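Local coordinates for Serine/threonine-protein kinase Tel1 (Chaetomium thermophilum, PDB 6SKY), which phosphorylates serine and threonine residues of proteins at the expense of ATP and probably acts as a DNA damage sensor that activates checkpoint signalling, at residues 1550-1555 / 1600-1605; 1604-1609 / 1637-1642. One frame throughout, in Å; residues are numbered along the deposited sequence.

Both contacts lie in the helical solenoid, away from the nucleotide site, and share E1604 and T1605. Contact 1 joins two interhelical loops, its centre about 31 Å from the centre of the chain; contact 2, its centre about 19 Å from it, sets the start of helix 1606-1619 against helix 1627-1644. Each is partly buried, with alanines on the covered side. Their chemistry differs: irregular loops leave peptide groups available, so contact 1 uses backbone hydrogen bonds and a surface salt bridge, whereas contact 2 is van der Waals packing of helices whose charged side chains find their partners elsewhere. Packing of I1603 CG2 on D1608 CB connects them, and helix 1627-1644 also touches contact 1 through W1632 and R1635.

Contact 1 of 2, residues 1550-1555 / 1600-1605; sequences GNAEKG and LDVIET
Backbones 1550-1555 and 1600-1605 meet in a single, isolated beta bridge between E1553 and D1601, with their CA atoms 4.9 Å apart, joining two interhelical loops of the alpha solenoid. V1602 N donates to A1552 O over 2.8 Å, approaching nearly along the C=O axis, although the N-H...O angle is only 137°. The second bond, K1554 N to L1600 O, is weak, and E1553 CA adds a C-H...O contact to the same oxygen.

D1601 suits the turn that follows: OD1 accepts from I1603 N at 2.9 Å, an Asx turn, while OD2 pairs with R1635 of helix 1627-1644. On the buried side, A1552 CB lies 4.2 Å from V1602 CG1, and both residues touch W1632 of that helix, so apolar side chains suit this side.

K1554 covers the outer side. With CG anti to the backbone N (chi1 -152°) and an extended chain beyond, its methylenes pass D1601 O, CD being 3.5 Å away, and deliver the ammonium to E1604. E1604 sets out toward segment 1550-1555, and the two chains cross at about a right angle, K1554 NZ and E1604 OE1 forming a salt bridge at 2.8 Å.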
loop_
_atom_site.group_PDB
_atom_site.type_symbol
_atom_site.label_atom_id
_atom_site.label_comp_id
_atom_site.label_asym_id
_atom_site.label_seq_id
_atom_site.Cartn_x
_atom_site.Cartn_y
_atom_site.Cartn_z
ATOM N N GLY A 1550 -29.753 35.671 -40.087
ATOM C CA GLY A 1550 -28.365 35.729 -39.673
ATOM C C GLY A 1550 -27.680 34.392 -39.871
ATOM O O GLY A 1550 -28.319 33.340 -39.839
ATOM N N ASN A 1551 -26.368 34.440 -40.084
ATOM C CA ASN A 1551 -25.566 33.240 -40.251
ATOM C C ASN A 1551 -24.270 33.407 -39.478
ATOM O O ASN A 1551 -23.991 34.468 -38.915
ATOM C CB ASN A 1551 -25.294 32.942 -41.731
ATOM C CG ASN A 1551 -24.692 34.116 -42.462
ATOM O OD1 ASN A 1551 -23.526 34.449 -42.276
ATOM N ND2 ASN A 1551 -25.483 34.743 -43.316
ATOM N N ALA A 1552 -23.471 32.344 -39.449
ATOM C CA ALA A 1552 -22.202 32.350 -38.737
ATOM C C ALA A 1552 -21.012 32.116 -39.656
ATOM O O ALA A 1552 -19.909 31.868 -39.164
ATOM C CB ALA A 1552 -22.215 31.304 -37.624
ATOM N N GLU A 1553 -21.202 32.196 -40.969
ATOM C CA GLU A 1553 -20.098 32.002 -41.893
ATOM C C GLU A 1553 -19.090 33.138 -41.787
ATOM O O GLU A 1553 -19.405 34.251 -41.369
ATOM C CB GLU A 1553 -20.607 31.895 -43.321
ATOM C CG GLU A 1553 -21.230 30.564 -43.633
ATOM C CD GLU A 1553 -21.116 30.215 -45.097
ATOM O OE1 GLU A 1553 -21.148 31.144 -45.932
ATOM O OE2 GLU A 1553 -20.981 29.015 -45.413
ATOM N N LYS A 1554 -17.860 32.850 -42.186
ATOM C CA LYS A 1554 -16.750 33.768 -41.975
ATOM C C LYS A 1554 -16.661 34.728 -43.155
ATOM O O LYS A 1554 -16.286 34.329 -44.261
ATOM C CB LYS A 1554 -15.448 32.995 -41.795
ATOM C CG LYS A 1554 -14.428 33.711 -40.942
ATOM C CD LYS A 1554 -13.312 32.773 -40.527
ATOM C CE LYS A 1554 -12.478 33.384 -39.412
ATOM N NZ LYS A 1554 -11.401 32.467 -38.949
ATOM N N GLY A 1555 -17.009 35.992 -42.920
ATOM C CA GLY A 1555 -16.861 37.037 -43.912
ATOM C C GLY A 1555 -18.150 37.662 -44.395
ATOM O O GLY A 1555 -18.092 38.618 -45.175
ATOM N N LEU A 1600 -15.283 27.104 -41.758
ATOM C CA LEU A 1600 -16.022 28.221 -42.323
ATOM C C LEU A 1600 -16.813 28.980 -41.274
ATOM O O LEU A 1600 -17.757 29.691 -41.620
ATOM C CB LEU A 1600 -16.968 27.724 -43.412
ATOM C CG LEU A 1600 -16.366 26.728 -44.395
ATOM C CD1 LEU A 1600 -17.426 26.256 -45.369
ATOM C CD2 LEU A 1600 -15.194 27.353 -45.125
ATOM N N ASP A 1601 -16.459 28.838 -40.007
ATOM C CA ASP A 1601 -17.221 29.405 -38.911
ATOM C C ASP A 1601 -16.555 30.678 -38.414
ATOM O O ASP A 1601 -15.331 30.806 -38.432
ATOM C CB ASP A 1601 -17.345 28.391 -37.775
ATOM C CG ASP A 1601 -18.432 28.742 -36.799
ATOM O OD1 ASP A 1601 -18.434 29.877 -36.297
ATOM O OD2 ASP A 1601 -19.290 27.881 -36.532
ATOM N N VAL A 1602 -17.379 31.627 -37.969
ATOM C CA VAL A 1602 -16.849 32.894 -37.490
ATOM C C VAL A 1602 -16.073 32.705 -36.197
ATOM O O VAL A 1602 -15.207 33.524 -35.872
ATOM C CB VAL A 1602 -17.984 33.922 -37.328
ATOM C CG1 VAL A 1602 -18.910 33.543 -36.192
ATOM C CG2 VAL A 1602 -17.423 35.308 -37.125
ATOM N N ILE A 1603 -16.349 31.639 -35.456
ATOM C CA ILE A 1603 -15.554 31.234 -34.306
ATOM C C ILE A 1603 -15.073 29.819 -34.582
ATOM O O ILE A 1603 -15.869 28.873 -34.569
ATOM C CB ILE A 1603 -16.346 31.303 -32.997
ATOM C CG1 ILE A 1603 -16.715 32.749 -32.679
ATOM C CG2 ILE A 1603 -15.540 30.706 -31.870
ATOM C CD1 ILE A 1603 -17.347 32.931 -31.332
ATOM N N GLU A 1604 -13.777 29.670 -34.843
ATOM C CA GLU A 1604 -13.211 28.379 -35.206
ATOM C C GLU A 1604 -11.992 27.972 -34.393
ATOM O O GLU A 1604 -11.638 26.789 -34.410
ATOM C CB GLU A 1604 -12.833 28.365 -36.693
ATOM C CG GLU A 1604 -11.613 29.180 -37.036
ATOM C CD GLU A 1604 -11.370 29.262 -38.530
ATOM O OE1 GLU A 1604 -12.246 29.789 -39.248
ATOM O OE2 GLU A 1604 -10.305 28.795 -38.987
ATOM N N THR A 1605 -11.343 28.890 -33.692
ATOM C CA THR A 1605 -10.186 28.584 -32.870
ATOM C C THR A 1605 -10.624 28.389 -31.426
ATOM O O THR A 1605 -11.690 28.843 -31.013
ATOM C CB THR A 1605 -9.151 29.707 -32.972
ATOM O OG1 THR A 1605 -8.970 30.057 -34.346
ATOM C CG2 THR A 1605 -7.814 29.276 -32.416
#

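Contact 2 of 2, residues 1604-1609 / 1637-1642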
loop_
_atom_site.group_PDB
_atom_site.type_symbol
_atom_site.label_atom_id
_atom_site.label_comp_id
_atom_site.label_asym_id
_atom_site.label_seq_id
_atom_site.Cartn_x
_atom_site.Cartn_y
_atom_site.Cartn_z
ATOM N N GLU A 1604 -13.777 29.670 -34.843
ATOM C CA GLU A 1604 -13.211 28.379 -35.206
ATOM C C GLU A 1604 -11.992 27.972 -34.393
ATOM O O GLU A 1604 -11.638 26.789 -34.410
ATOM C CB GLU A 1604 -12.833 28.365 -36.693
ATOM C CG GLU A 1604 -11.613 29.180 -37.036
ATOM C CD GLU A 1604 -11.370 29.262 -38.530
ATOM O OE1 GLU A 1604 -12.246 29.789 -39.248
ATOM O OE2 GLU A 1604 -10.305 28.795 -38.987
ATOM N N THR A 1605 -11.343 28.890 -33.692
ATOM C CA THR A 1605 -10.186 28.584 -32.870
ATOM C C THR A 1605 -10.624 28.389 -31.426
ATOM O O THR A 1605 -11.690 28.843 -31.013
ATOM C CB THR A 1605 -9.151 29.707 -32.972
ATOM O OG1 THR A 1605 -8.970 30.057 -34.346
ATOM C CG2 THR A 1605 -7.814 29.276 -32.416
ATOM N N ASP A 1606 -9.796 27.677 -30.663
ATOM C CA ASP A 1606 -10.081 27.497 -29.246
ATOM C C ASP A 1606 -9.974 28.808 -28.485
ATOM O O ASP A 1606 -10.641 28.985 -27.460
ATOM C CB ASP A 1606 -9.134 26.463 -28.650
ATOM C CG ASP A 1606 -9.367 25.072 -29.200
ATOM O OD1 ASP A 1606 -9.190 24.871 -30.421
ATOM O OD2 ASP A 1606 -9.723 24.175 -28.410
ATOM N N GLU A 1607 -9.159 29.742 -28.977
ATOM C CA GLU A 1607 -8.989 31.019 -28.297
ATOM C C GLU A 1607 -10.170 31.949 -28.536
ATOM O O GLU A 1607 -10.614 32.634 -27.610
ATOM C CB GLU A 1607 -7.691 31.677 -28.745
ATOM C CG GLU A 1607 -6.461 30.900 -28.343
ATOM C CD GLU A 1607 -5.191 31.509 -28.889
ATOM O OE1 GLU A 1607 -5.262 32.622 -29.455
ATOM O OE2 GLU A 1607 -4.123 30.877 -28.756
ATOM N N ASP A 1608 -10.691 31.991 -29.763
ATOM C CA ASP A 1608 -11.920 32.735 -30.004
ATOM C C ASP A 1608 -13.039 32.229 -29.113
ATOM O O ASP A 1608 -13.807 33.019 -28.557
ATOM C CB ASP A 1608 -12.333 32.622 -31.466
ATOM C CG ASP A 1608 -11.158 32.663 -32.403
ATOM O OD1 ASP A 1608 -10.013 32.668 -31.908
ATOM O OD2 ASP A 1608 -11.374 32.690 -33.632
ATOM N N ALA A 1609 -13.139 30.911 -28.959
ATOM C CA ALA A 1609 -14.206 30.344 -28.150
ATOM C C ALA A 1609 -14.001 30.652 -26.677
ATOM O O ALA A 1609 -14.958 30.989 -25.978
ATOM C CB ALA A 1609 -14.295 28.842 -28.384
ATOM N N LEU A 1637 -19.886 26.994 -26.758
ATOM C CA LEU A 1637 -19.677 26.663 -25.351
ATOM C C LEU A 1637 -18.918 25.356 -25.191
ATOM O O LEU A 1637 -18.085 25.221 -24.289
ATOM C CB LEU A 1637 -21.010 26.572 -24.626
ATOM C CG LEU A 1637 -21.789 27.845 -24.355
ATOM C CD1 LEU A 1637 -23.100 27.478 -23.720
ATOM C CD2 LEU A 1637 -21.002 28.740 -23.451
ATOM N N GLY A 1638 -19.198 24.375 -26.045
ATOM C CA GLY A 1638 -18.495 23.114 -25.961
ATOM C C GLY A 1638 -17.037 23.244 -26.331
ATOM O O GLY A 1638 -16.179 22.631 -25.703
ATOM N N ARG A 1639 -16.732 24.051 -27.343
ATOM C CA ARG A 1639 -15.336 24.278 -27.688
ATOM C C ARG A 1639 -14.613 25.040 -26.585
ATOM O O ARG A 1639 -13.454 24.749 -26.280
ATOM C CB ARG A 1639 -15.252 25.018 -29.010
ATOM C CG ARG A 1639 -13.889 25.032 -29.612
ATOM C CD ARG A 1639 -13.924 25.694 -30.957
ATOM N NE ARG A 1639 -14.973 25.136 -31.799
ATOM C CZ ARG A 1639 -14.798 24.102 -32.609
ATOM N NH1 ARG A 1639 -13.615 23.517 -32.690
ATOM N NH2 ARG A 1639 -15.803 23.653 -33.339
ATOM N N SER A 1640 -15.289 25.992 -25.947
ATOM C CA SER A 1640 -14.676 26.711 -24.838
ATOM C C SER A 1640 -14.383 25.792 -23.658
ATOM O O SER A 1640 -13.331 25.907 -23.020
ATOM C CB SER A 1640 -15.583 27.855 -24.409
ATOM O OG SER A 1640 -15.222 28.331 -23.131
ATOM N N PHE A 1641 -15.301 24.880 -23.340
ATOM C CA PHE A 1641 -15.072 23.979 -22.215
ATOM C C PHE A 1641 -14.028 22.926 -22.553
ATOM O O PHE A 1641 -13.222 22.550 -21.700
ATOM C CB PHE A 1641 -16.379 23.319 -21.797
ATOM C CG PHE A 1641 -16.266 22.461 -20.582
ATOM C CD1 PHE A 1641 -16.098 21.104 -20.690
ATOM C CD2 PHE A 1641 -16.344 23.008 -19.328
ATOM C CE1 PHE A 1641 -16.005 20.323 -19.577
ATOM C CE2 PHE A 1641 -16.254 22.223 -18.217
ATOM C CZ PHE A 1641 -16.086 20.885 -18.343
ATOM N N ALA A 1642 -14.019 22.436 -23.786
ATOM C CA ALA A 1642 -12.994 21.492 -24.185
ATOM C C ALA A 1642 -11.624 22.132 -24.259
ATOM O O ALA A 1642 -10.623 21.422 -24.172
ATOM C CB ALA A 1642 -13.340 20.876 -25.534
#
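R1639 leaves its helix with CG anti to the backbone N (chi1 -167°), runs straight through chi2, and turns about the CG-CD bond (chi3 -51°), so that its aliphatic part lies along the beginning of helix 1606-1619. CB, CG and CD pass A1609 CB in succession; CB and A1609 CB are 4.0 Å apart. Farther along, R1639 CD comes within 3.9 Å of T1605 O, a carbonyl already accepting from A1609 N in the first turn of the helix.

In S1640 the hydroxyl is likewise anti to the backbone N (chi1 164°), but it is CB that makes the closer approach, at 3.6 Å from A1609 O. Alanine and serine suit this spot because they are short: the backbones draw together until A1609 CA and S1640 CA are 4.9 Å apart.

This is the close pairing of two successive helices of the alpha solenoid, 1606-1619 and 1627-1644, packed where the start of the first crosses the later part of the second. No hydrogen bond links the two segments. The charged groups find their partners on neighbouring helices instead: R1639 NH1 forms a salt bridge with D2095 of helix 2077-2097, and D1606 OD2 one with R2115 of helix 2102-2119. An alanine in place of R1639 would lose CG and CD against A1609 and the salt bridge to D2095, and would probably loosen the junction between this helix pair and helix 2077-2097.

D1606 OD1 and R1639 NH1 are 5.2 Å apart, too far for a salt bridge, though their opposite charges may still attract weakly. E1604 O lies 4.2 Å from R1639 NH1, while the carboxylate of E1604 turns away to K1554.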